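Local coordinates for choline dehydrogenase and related flavoproteins (Aspergillus oryzae, PDB 3Q9T), which is a formate oxidase of the glucose-methanol-choline oxidoreductase family, a flavoenzyme that carries 8-formyl-FAD at its catalytic site, at residues G191-L196 with V356-I361; L304-G309 with L448-N453; P390-D395 with V421-P426. One frame throughout, in Å; residues are numbered along the deposited sequence.

Overall arrangement
From the N terminus, 191-196 meets 356-361 in contact 1, closing a loop of 159 residues. Segment 304-309 lies inside that loop, but its partner 448-453, the loop before helix 454-473, lies beyond it, so contacts 1 and 2 cross. Contact 3, 390-395 with 421-426, opens after contact 1 has closed and is nested within the loop of contact 2. All three reach one large mixed sheet (contact 2 only through 304-309), in which strands 195-204, 353-358, 392-397, 415-423 and 308-316 follow as antiparallel neighbours. Contact 3 touches both others, through Gly357 O to Leu394 N and Pro308 O to Leu423 N, whereas contacts 1 and 2 stay about 8 Å apart at their nearest atoms.

Contact 1: residues G191-L196 with V356-I361; sequences GEMDGL and VGFPRI
Two water molecules, both donating to Asp194 OD1, connect this one carboxylate oxygen to the backbone where strand 353-358 ends. The first also donates to Phe358 O, 2.6 Å from the water, and the second accepts from Arg360 N. Asp194 CG stands anti to the backbone N (chi1 -171°), which brings OD1 within 3.4 Å of Phe358 O; both are acceptors, and the first water supplies the hydrogens between them. Next to this, the start of strand 195-204 pairs with the end of 353-358 in the large mixed sheet, Gly195 and Phe358 forming an antiparallel hydrogen-bonded pair. Phe358 N gives the shorter bond, 2.8 Å to Gly195 O, and Gly195 N reaches Phe358 O at 3.3 Å; each donor lies well above the plane of the carbonyl it meets. Leu196 and Gly357 follow as a non-hydrogen-bonded pair.

On the Phe358 side of the sheet, Met193 CG occupies the crowded position between N and the carbonyl carbon (chi1 48°), and a bend at chi3 puts CE over one ring face, 3.7 Å from the centroid, a CH-pi contact; SD, farther off and oblique, adds a looser Met-aromatic one. The Val356 side chain lies about 5 Å from that of Thr100, which binds FAD. Strand 392-397 flanks 353-358, with Glu393 touching Phe358, while helix 167-179 brings Trp177 against Leu196 and Pro359, and Phe466 of helix 454-473 packs on Pro359.

Contact 2: residues L304-G309 with L448-N453; sequences LMDHPG and LNFFAN
Pro308 is the bump of this contact, and the rings of Phe450 and Phe451 form the hollow that receives it. Its CB lies over one face of Phe450, 3.8 Å from the centroid and 19° off the ring normal, a CH-pi contact. The same CB touches Phe451 CE2 at 3.6 Å and so sits in the angle between the two rings. Phe450 and Phe451 are the central residues of a type II turn, Asn449 to Ala452, which holds both rings against Pro308. On the opposite face of Phe450, Leu448 CB sits over the ring centre. Leu448 CD2 packs against both Leu304 CD2, at 3.7 Å, and Asp306 CB. The contact thus joins the start of strand 308-316 to the loop before helix 454-473, with the Asp306 side chain about 8 Å from the bound 8-formyl-FAD.

Asp306 crosses Phe450 obliquely, its carboxylate turned 45° from the ring, with OD2 3.6 Å from Phe450 CZ. No direct hydrogen bond joins the segments; a water accepts from Asp306 N and donates to Leu448 O. Within its own segment, Asp306 OD1 accepts His307 N at 2.6 Å, from above the carboxylate plane. The chemistry implies a join held by apolar shape and one bridging water: the buried carboxylate is gripped by His307 N, by Thr507 OG1 at OD2 and weakly by His510 N at OD1, while His307 points away from 448-453, its ND1 hydrogen-bonded to His510 ND1.

Contact 3: residues P390-D395 with V421-P426; sequences PHFELD and VDLVRP
Strands 392-395 and 421-423 run antiparallel, their axes 4.9 Å apart at closest approach and 161° between directions. Glu393 and Asp422 make the hydrogen-bonded pair, flanked by the non-hydrogen-bonded pairs Phe392 with Leu423 and Leu394 with Val421. Glu393 N lies in the carbonyl plane of Asp422 O, whereas Asp422 N approaches Glu393 O nearly along the C=O axis; both bonds measure 3.1 Å. A third, the straightest at 171°, runs from Val424 N to His391 O just past the paired residues.

On one face Val421 CG1 touches the Phe392 ring at CD1, 3.6 Å away, and at CE1, then meets Leu394 CD2; Leu394 and Val421 point the same way, side by side. The other face bears acids. Glu393 CB packs against Val424 CG2 at 3.8 Å. Beyond it the chain is extended, with CG anti to N, and this carries the carboxylate out to where OE2 accepts from Arg553 N. Asp422 OD2 is 4.6 Å from Glu393 OE2, and one water donates to both Asp422 OD2 and Asp395 OD2. Asp395 also forms a salt bridge with Arg553, which probably offsets part of this buried negative charge. Glu393 OE1 and Asp395 OD1 are 2.5 Å apart, consistent with a retained proton. Such antiparallel pairing belongs to the large sheet of the GMC substrate-binding domain; here the Glu393 side chain lies about 7 Å from the bound 8-formyl-FAD.

Contact 1: residues G191-L196 with V356-I361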
loop_
_atom_site.group_PDB
_atom_site.type_symbol
_atom_site.label_atom_id
_atom_site.label_comp_id
_atom_site.label_asym_id
_atom_site.label_seq_id
_atom_site.Cartn_x
_atom_site.Cartn_y
_atom_site.Cartn_z
ATOM N N GLY A 191 -27.159 -26.500 6.108
ATOM C CA GLY A 191 -25.920 -27.013 5.550
ATOM C C GLY A 191 -25.784 -26.932 4.046
ATOM O O GLY A 191 -24.707 -27.193 3.502
ATOM N N GLU A 192 -26.880 -26.595 3.374
ATOM C CA GLU A 192 -26.898 -26.465 1.928
ATOM C C GLU A 192 -27.065 -24.999 1.641
ATOM O O GLU A 192 -27.841 -24.325 2.322
ATOM C CB GLU A 192 -28.103 -27.197 1.323
ATOM C CG GLU A 192 -28.265 -28.619 1.772
ATOM C CD GLU A 192 -27.719 -29.594 0.764
ATOM O OE1 GLU A 192 -28.449 -30.552 0.425
ATOM O OE2 GLU A 192 -26.563 -29.399 0.315
ATOM N N MET A 193 -26.378 -24.502 0.622
ATOM C CA MET A 193 -26.499 -23.079 0.313
ATOM C C MET A 193 -26.374 -22.706 -1.170
ATOM O O MET A 193 -26.163 -21.543 -1.492
ATOM C CB MET A 193 -25.525 -22.265 1.177
ATOM C CG MET A 193 -24.092 -22.807 1.208
ATOM S SD MET A 193 -23.115 -22.071 2.558
ATOM C CE MET A 193 -23.382 -20.329 2.231
ATOM N N ASP A 194 -26.551 -23.666 -2.071
ATOM C CA ASP A 194 -26.419 -23.376 -3.505
ATOM C C ASP A 194 -27.556 -22.509 -4.080
ATOM O O ASP A 194 -28.691 -22.959 -4.197
ATOM C CB ASP A 194 -26.294 -24.679 -4.303
ATOM C CG ASP A 194 -25.937 -24.440 -5.757
ATOM O OD1 ASP A 194 -25.229 -23.460 -6.061
ATOM O OD2 ASP A 194 -26.359 -25.243 -6.606
ATOM N N GLY A 195 -27.244 -21.268 -4.450
ATOM C CA GLY A 195 -28.222 -20.424 -5.118
ATOM C C GLY A 195 -28.335 -18.979 -4.656
ATOM O O GLY A 195 -27.590 -18.515 -3.785
ATOM N N LEU A 196 -29.289 -18.268 -5.249
ATOM C CA LEU A 196 -29.614 -16.905 -4.868
ATOM C C LEU A 196 -30.704 -16.925 -3.799
ATOM O O LEU A 196 -31.736 -17.569 -3.978
ATOM C CB LEU A 196 -30.100 -16.127 -6.084
ATOM C CG LEU A 196 -30.357 -14.644 -5.833
ATOM C CD1 LEU A 196 -29.032 -13.879 -5.687
ATOM C CD2 LEU A 196 -31.206 -14.067 -6.958
ATOM N N VAL A 356 -28.606 -12.250 -2.012
ATOM C CA VAL A 356 -27.244 -12.728 -1.879
ATOM C C VAL A 356 -27.108 -14.057 -2.609
ATOM O O VAL A 356 -27.972 -14.945 -2.465
ATOM C CB VAL A 356 -26.869 -12.923 -0.374
ATOM C CG1 VAL A 356 -25.544 -13.652 -0.239
ATOM C CG2 VAL A 356 -26.858 -11.584 0.362
ATOM N N GLY A 357 -26.019 -14.211 -3.364
ATOM C CA GLY A 357 -25.809 -15.414 -4.156
ATOM C C GLY A 357 -24.652 -16.308 -3.726
ATOM O O GLY A 357 -23.557 -15.841 -3.412
ATOM N N PHE A 358 -24.889 -17.612 -3.722
ATOM C CA PHE A 358 -23.843 -18.564 -3.349
ATOM C C PHE A 358 -23.596 -19.596 -4.453
ATOM O O PHE A 358 -24.010 -20.748 -4.348
ATOM C CB PHE A 358 -24.191 -19.244 -2.019
ATOM C CG PHE A 358 -24.297 -18.287 -0.857
ATOM C CD1 PHE A 358 -25.526 -17.815 -0.440
ATOM C CD2 PHE A 358 -23.156 -17.849 -0.192
ATOM C CE1 PHE A 358 -25.614 -16.937 0.632
ATOM C CE2 PHE A 358 -23.240 -16.984 0.877
ATOM C CZ PHE A 358 -24.468 -16.523 1.286
ATOM N N PRO A 359 -22.913 -19.179 -5.521
ATOM C CA PRO A 359 -22.742 -20.053 -6.679
ATOM C C PRO A 359 -21.455 -20.852 -6.623
ATOM O O PRO A 359 -20.549 -20.527 -5.861
ATOM C CB PRO A 359 -22.633 -19.056 -7.822
ATOM C CG PRO A 359 -21.881 -17.913 -7.198
ATOM C CD PRO A 359 -22.433 -17.811 -5.791
ATOM N N ARG A 360 -21.401 -21.911 -7.415
ATOM C CA ARG A 360 -20.139 -22.512 -7.807
ATOM C C ARG A 360 -19.876 -22.014 -9.225
ATOM O O ARG A 360 -20.793 -21.553 -9.912
ATOM C CB ARG A 360 -20.197 -24.044 -7.762
ATOM C CG ARG A 360 -20.287 -24.610 -6.335
ATOM C CD ARG A 360 -20.209 -26.138 -6.318
ATOM N NE ARG A 360 -18.964 -26.625 -6.904
ATOM C CZ ARG A 360 -17.907 -27.001 -6.197
ATOM N NH1 ARG A 360 -17.948 -26.958 -4.869
ATOM N NH2 ARG A 360 -16.811 -27.423 -6.809
ATOM N N ILE A 361 -18.626 -22.080 -9.660
ATOM C CA ILE A 361 -18.271 -21.573 -10.975
ATOM C C ILE A 361 -17.361 -22.572 -11.658
ATOM O O ILE A 361 -16.410 -22.208 -12.354
ATOM C CB ILE A 361 -17.598 -20.195 -10.876
ATOM C CG1 ILE A 361 -16.298 -20.291 -10.081
ATOM C CG2 ILE A 361 -18.544 -19.173 -10.223
ATOM C CD1 ILE A 361 -15.326 -19.182 -10.439
HETATM O O HOH W 1 -22.927 -23.127 -4.356
HETATM O O HOH W 2 -23.757 -23.184 -8.444
#

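Contact 2: residues L304-G309 with L448-N453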
loop_
_atom_site.group_PDB
_atom_site.type_symbol
_atom_site.label_atom_id
_atom_site.label_comp_id
_atom_site.label_asym_id
_atom_site.label_seq_id
_atom_site.Cartn_x
_atom_site.Cartn_y
_atom_site.Cartn_z
ATOM N N LEU A 304 -4.020 -16.765 10.658
ATOM C CA LEU A 304 -4.988 -15.726 10.343
ATOM C C LEU A 304 -5.562 -16.000 8.945
ATOM O O LEU A 304 -4.822 -16.007 7.958
ATOM C CB LEU A 304 -4.312 -14.365 10.383
ATOM C CG LEU A 304 -5.102 -13.230 9.761
ATOM C CD1 LEU A 304 -6.338 -13.000 10.600
ATOM C CD2 LEU A 304 -4.244 -11.981 9.653
ATOM N N MET A 305 -6.871 -16.245 8.864
ATOM C CA MET A 305 -7.521 -16.487 7.569
ATOM C C MET A 305 -8.742 -15.591 7.394
ATOM O O MET A 305 -9.562 -15.448 8.313
ATOM C CB MET A 305 -7.931 -17.954 7.409
ATOM C CG MET A 305 -8.186 -18.354 5.966
ATOM S SD MET A 305 -6.648 -18.636 5.038
ATOM C CE MET A 305 -7.345 -18.846 3.404
ATOM N N ASP A 306 -8.848 -14.981 6.217
ATOM C CA ASP A 306 -9.926 -14.042 5.930
ATOM C C ASP A 306 -10.406 -14.322 4.502
ATOM O O ASP A 306 -9.774 -15.096 3.775
ATOM C CB ASP A 306 -9.396 -12.614 6.078
ATOM C CG ASP A 306 -10.502 -11.540 6.064
ATOM O OD1 ASP A 306 -11.693 -11.870 5.998
ATOM O OD2 ASP A 306 -10.161 -10.342 6.134
ATOM N N HIS A 307 -11.516 -13.706 4.103
ATOM C CA HIS A 307 -11.996 -13.815 2.724
ATOM C C HIS A 307 -11.542 -12.601 1.918
ATOM O O HIS A 307 -11.825 -11.473 2.317
ATOM C CB HIS A 307 -13.520 -13.801 2.689
ATOM C CG HIS A 307 -14.170 -15.032 3.244
ATOM N ND1 HIS A 307 -15.306 -14.974 4.019
ATOM C CD2 HIS A 307 -13.870 -16.345 3.110
ATOM C CE1 HIS A 307 -15.673 -16.199 4.350
ATOM N NE2 HIS A 307 -14.824 -17.050 3.805
ATOM N N PRO A 308 -10.888 -12.815 0.762
ATOM C CA PRO A 308 -10.585 -11.638 -0.061
ATOM C C PRO A 308 -11.841 -11.278 -0.843
ATOM O O PRO A 308 -12.631 -12.171 -1.140
ATOM C CB PRO A 308 -9.499 -12.149 -1.008
ATOM C CG PRO A 308 -9.848 -13.602 -1.195
ATOM C CD PRO A 308 -10.554 -14.073 0.065
ATOM N N GLY A 309 -12.044 -9.995 -1.126
ATOM C CA GLY A 309 -13.205 -9.554 -1.863
ATOM C C GLY A 309 -12.722 -8.608 -2.942
ATOM O O GLY A 309 -11.847 -7.787 -2.682
ATOM N N LEU A 448 -2.741 -10.241 5.969
ATOM C CA LEU A 448 -3.840 -11.141 5.587
ATOM C C LEU A 448 -3.430 -12.139 4.514
ATOM O O LEU A 448 -4.107 -13.132 4.286
ATOM C CB LEU A 448 -5.050 -10.340 5.078
ATOM C CG LEU A 448 -5.796 -9.496 6.108
ATOM C CD1 LEU A 448 -6.836 -8.609 5.452
ATOM C CD2 LEU A 448 -6.432 -10.421 7.132
ATOM N N ASN A 449 -2.346 -11.828 3.815
ATOM C CA ASN A 449 -1.769 -12.742 2.849
ATOM C C ASN A 449 -2.765 -13.195 1.782
ATOM O O ASN A 449 -2.761 -14.352 1.365
ATOM C CB ASN A 449 -1.145 -13.940 3.565
ATOM C CG ASN A 449 -0.156 -14.695 2.689
ATOM O OD1 ASN A 449 0.575 -14.091 1.903
ATOM N ND2 ASN A 449 -0.134 -16.024 2.816
ATOM N N PHE A 450 -3.610 -12.271 1.344
ATOM C CA PHE A 450 -4.580 -12.549 0.298
ATOM C C PHE A 450 -3.858 -12.924 -0.995
ATOM O O PHE A 450 -2.865 -12.277 -1.390
ATOM C CB PHE A 450 -5.452 -11.313 0.030
ATOM C CG PHE A 450 -6.539 -11.070 1.042
ATOM C CD1 PHE A 450 -7.167 -12.130 1.700
ATOM C CD2 PHE A 450 -6.982 -9.776 1.291
ATOM C CE1 PHE A 450 -8.188 -11.902 2.598
ATOM C CE2 PHE A 450 -8.004 -9.535 2.214
ATOM C CZ PHE A 450 -8.614 -10.598 2.855
ATOM N N PHE A 451 -4.359 -13.958 -1.661
ATOM C CA PHE A 451 -3.885 -14.315 -2.993
ATOM C C PHE A 451 -2.414 -14.806 -3.025
ATOM O O PHE A 451 -1.732 -14.703 -4.043
ATOM C CB PHE A 451 -4.111 -13.143 -3.953
ATOM C CG PHE A 451 -5.565 -12.780 -4.121
ATOM C CD1 PHE A 451 -6.450 -13.667 -4.736
ATOM C CD2 PHE A 451 -6.058 -11.565 -3.659
ATOM C CE1 PHE A 451 -7.777 -13.355 -4.886
ATOM C CE2 PHE A 451 -7.409 -11.240 -3.808
ATOM C CZ PHE A 451 -8.268 -12.131 -4.423
ATOM N N ALA A 452 -1.925 -15.320 -1.904
ATOM C CA ALA A 452 -0.594 -15.928 -1.895
ATOM C C ALA A 452 -0.521 -17.005 -2.981
ATOM O O ALA A 452 0.498 -17.163 -3.640
ATOM C CB ALA A 452 -0.274 -16.514 -0.528
ATOM N N ASN A 453 -1.619 -17.738 -3.170
ATOM C CA ASN A 453 -1.692 -18.764 -4.212
ATOM C C ASN A 453 -2.350 -18.197 -5.480
ATOM O O ASN A 453 -3.429 -17.605 -5.410
ATOM C CB ASN A 453 -2.468 -19.986 -3.687
ATOM C CG ASN A 453 -2.406 -21.184 -4.629
ATOM O OD1 ASN A 453 -2.483 -21.037 -5.851
ATOM N ND2 ASN A 453 -2.279 -22.384 -4.056
HETATM O O HOH W 3 -6.302 -14.707 4.823
#

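Contact 3: residues P390-D395 with V421-P426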
loop_
_atom_site.group_PDB
_atom_site.type_symbol
_atom_site.label_atom_id
_atom_site.label_comp_id
_atom_site.label_asym_id
_atom_site.label_seq_id
_atom_site.Cartn_x
_atom_site.Cartn_y
_atom_site.Cartn_z
ATOM N N PRO A 390 -20.050 -23.637 -1.786
ATOM C CA PRO A 390 -20.022 -22.564 -2.783
ATOM C C PRO A 390 -18.580 -22.182 -3.087
ATOM O O PRO A 390 -17.676 -22.544 -2.332
ATOM C CB PRO A 390 -20.682 -21.388 -2.054
ATOM C CG PRO A 390 -21.464 -22.001 -0.940
ATOM C CD PRO A 390 -20.720 -23.231 -0.541
ATOM N N HIS A 391 -18.371 -21.467 -4.184
ATOM C CA HIS A 391 -17.100 -20.790 -4.419
ATOM C C HIS A 391 -17.160 -19.327 -3.980
ATOM O O HIS A 391 -16.155 -18.761 -3.535
ATOM C CB HIS A 391 -16.715 -20.879 -5.892
ATOM C CG HIS A 391 -16.312 -22.249 -6.319
ATOM N ND1 HIS A 391 -16.720 -22.809 -7.510
ATOM C CD2 HIS A 391 -15.535 -23.177 -5.711
ATOM C CE1 HIS A 391 -16.200 -24.019 -7.626
ATOM N NE2 HIS A 391 -15.484 -24.270 -6.544
ATOM N N PHE A 392 -18.335 -18.713 -4.102
ATOM C CA PHE A 392 -18.476 -17.295 -3.778
ATOM C C PHE A 392 -19.703 -16.983 -2.959
ATOM O O PHE A 392 -20.679 -17.725 -2.980
ATOM C CB PHE A 392 -18.509 -16.441 -5.045
ATOM C CG PHE A 392 -17.205 -16.411 -5.776
ATOM C CD1 PHE A 392 -16.310 -15.368 -5.570
ATOM C CD2 PHE A 392 -16.856 -17.448 -6.646
ATOM C CE1 PHE A 392 -15.083 -15.352 -6.236
ATOM C CE2 PHE A 392 -15.640 -17.441 -7.316
ATOM C CZ PHE A 392 -14.744 -16.395 -7.108
ATOM N N GLU A 393 -19.616 -15.887 -2.210
ATOM C CA GLU A 393 -20.804 -15.160 -1.785
ATOM C C GLU A 393 -20.820 -13.902 -2.626
ATOM O O GLU A 393 -19.850 -13.132 -2.630
ATOM C CB GLU A 393 -20.789 -14.802 -0.294
ATOM C CG GLU A 393 -21.806 -13.712 0.055
ATOM C CD GLU A 393 -22.023 -13.517 1.562
ATOM O OE1 GLU A 393 -22.716 -12.543 1.941
ATOM O OE2 GLU A 393 -21.526 -14.334 2.370
ATOM N N LEU A 394 -21.903 -13.721 -3.371
ATOM C CA LEU A 394 -22.099 -12.521 -4.170
ATOM C C LEU A 394 -23.144 -11.623 -3.526
ATOM O O LEU A 394 -24.342 -11.934 -3.527
ATOM C CB LEU A 394 -22.524 -12.896 -5.584
ATOM C CG LEU A 394 -21.530 -13.811 -6.272
ATOM C CD1 LEU A 394 -22.036 -14.235 -7.674
ATOM C CD2 LEU A 394 -20.175 -13.108 -6.337
ATOM N N ASP A 395 -22.680 -10.519 -2.954
ATOM C CA ASP A 395 -23.559 -9.551 -2.333
ATOM C C ASP A 395 -23.915 -8.465 -3.307
ATOM O O ASP A 395 -23.037 -7.779 -3.835
ATOM C CB ASP A 395 -22.902 -8.939 -1.090
ATOM C CG ASP A 395 -22.463 -9.995 -0.105
ATOM O OD1 ASP A 395 -23.283 -10.905 0.197
ATOM O OD2 ASP A 395 -21.292 -9.931 0.335
ATOM N N VAL A 421 -17.727 -9.287 -4.711
ATOM C CA VAL A 421 -17.313 -10.630 -5.109
ATOM C C VAL A 421 -16.370 -11.197 -4.041
ATOM O O VAL A 421 -15.175 -10.866 -3.957
ATOM C CB VAL A 421 -16.719 -10.665 -6.539
ATOM C CG1 VAL A 421 -16.518 -12.094 -6.998
ATOM C CG2 VAL A 421 -17.657 -9.971 -7.495
ATOM N N ASP A 422 -16.960 -12.018 -3.185
ATOM C CA ASP A 422 -16.299 -12.534 -2.004
ATOM C C ASP A 422 -15.870 -13.992 -2.243
ATOM O O ASP A 422 -16.720 -14.874 -2.350
ATOM C CB ASP A 422 -17.294 -12.437 -0.849
ATOM C CG ASP A 422 -16.761 -12.993 0.447
ATOM O OD1 ASP A 422 -15.786 -13.780 0.420
ATOM O OD2 ASP A 422 -17.348 -12.660 1.502
ATOM N N LEU A 423 -14.563 -14.237 -2.336
ATOM C CA LEU A 423 -14.046 -15.613 -2.512
ATOM C C LEU A 423 -14.130 -16.280 -1.143
ATOM O O LEU A 423 -13.401 -15.940 -0.194
ATOM C CB LEU A 423 -12.606 -15.595 -2.991
ATOM C CG LEU A 423 -11.944 -16.729 -3.773
ATOM C CD1 LEU A 423 -10.492 -16.841 -3.316
ATOM C CD2 LEU A 423 -12.657 -18.071 -3.656
ATOM N N VAL A 424 -15.039 -17.227 -1.039
ATOM C CA VAL A 424 -15.483 -17.702 0.252
ATOM C C VAL A 424 -14.698 -18.969 0.651
ATOM O O VAL A 424 -14.561 -19.305 1.833
ATOM C CB VAL A 424 -17.020 -17.880 0.138
ATOM C CG1 VAL A 424 -17.446 -19.273 0.445
ATOM C CG2 VAL A 424 -17.758 -16.794 0.927
ATOM N N ARG A 425 -14.127 -19.631 -0.352
ATOM C CA ARG A 425 -13.288 -20.813 -0.156
ATOM C C ARG A 425 -11.913 -20.633 -0.807
ATOM O O ARG A 425 -11.594 -21.326 -1.772
ATOM C CB ARG A 425 -13.977 -22.034 -0.762
ATOM C CG ARG A 425 -15.214 -22.478 0.026
ATOM C CD ARG A 425 -14.878 -23.595 0.984
ATOM N NE ARG A 425 -13.800 -23.227 1.898
ATOM C CZ ARG A 425 -13.971 -22.656 3.089
ATOM N NH1 ARG A 425 -15.182 -22.352 3.549
ATOM N NH2 ARG A 425 -12.919 -22.371 3.824
ATOM N N PRO A 426 -11.093 -19.701 -0.283
ATOM C CA PRO A 426 -9.778 -19.480 -0.889
ATOM C C PRO A 426 -8.853 -20.618 -0.483
ATOM O O PRO A 426 -9.179 -21.333 0.446
ATOM C CB PRO A 426 -9.322 -18.169 -0.242
ATOM C CG PRO A 426 -9.969 -18.201 1.109
ATOM C CD PRO A 426 -11.300 -18.856 0.910
HETATM O O HOH W 4 -19.171 -10.917 1.539
#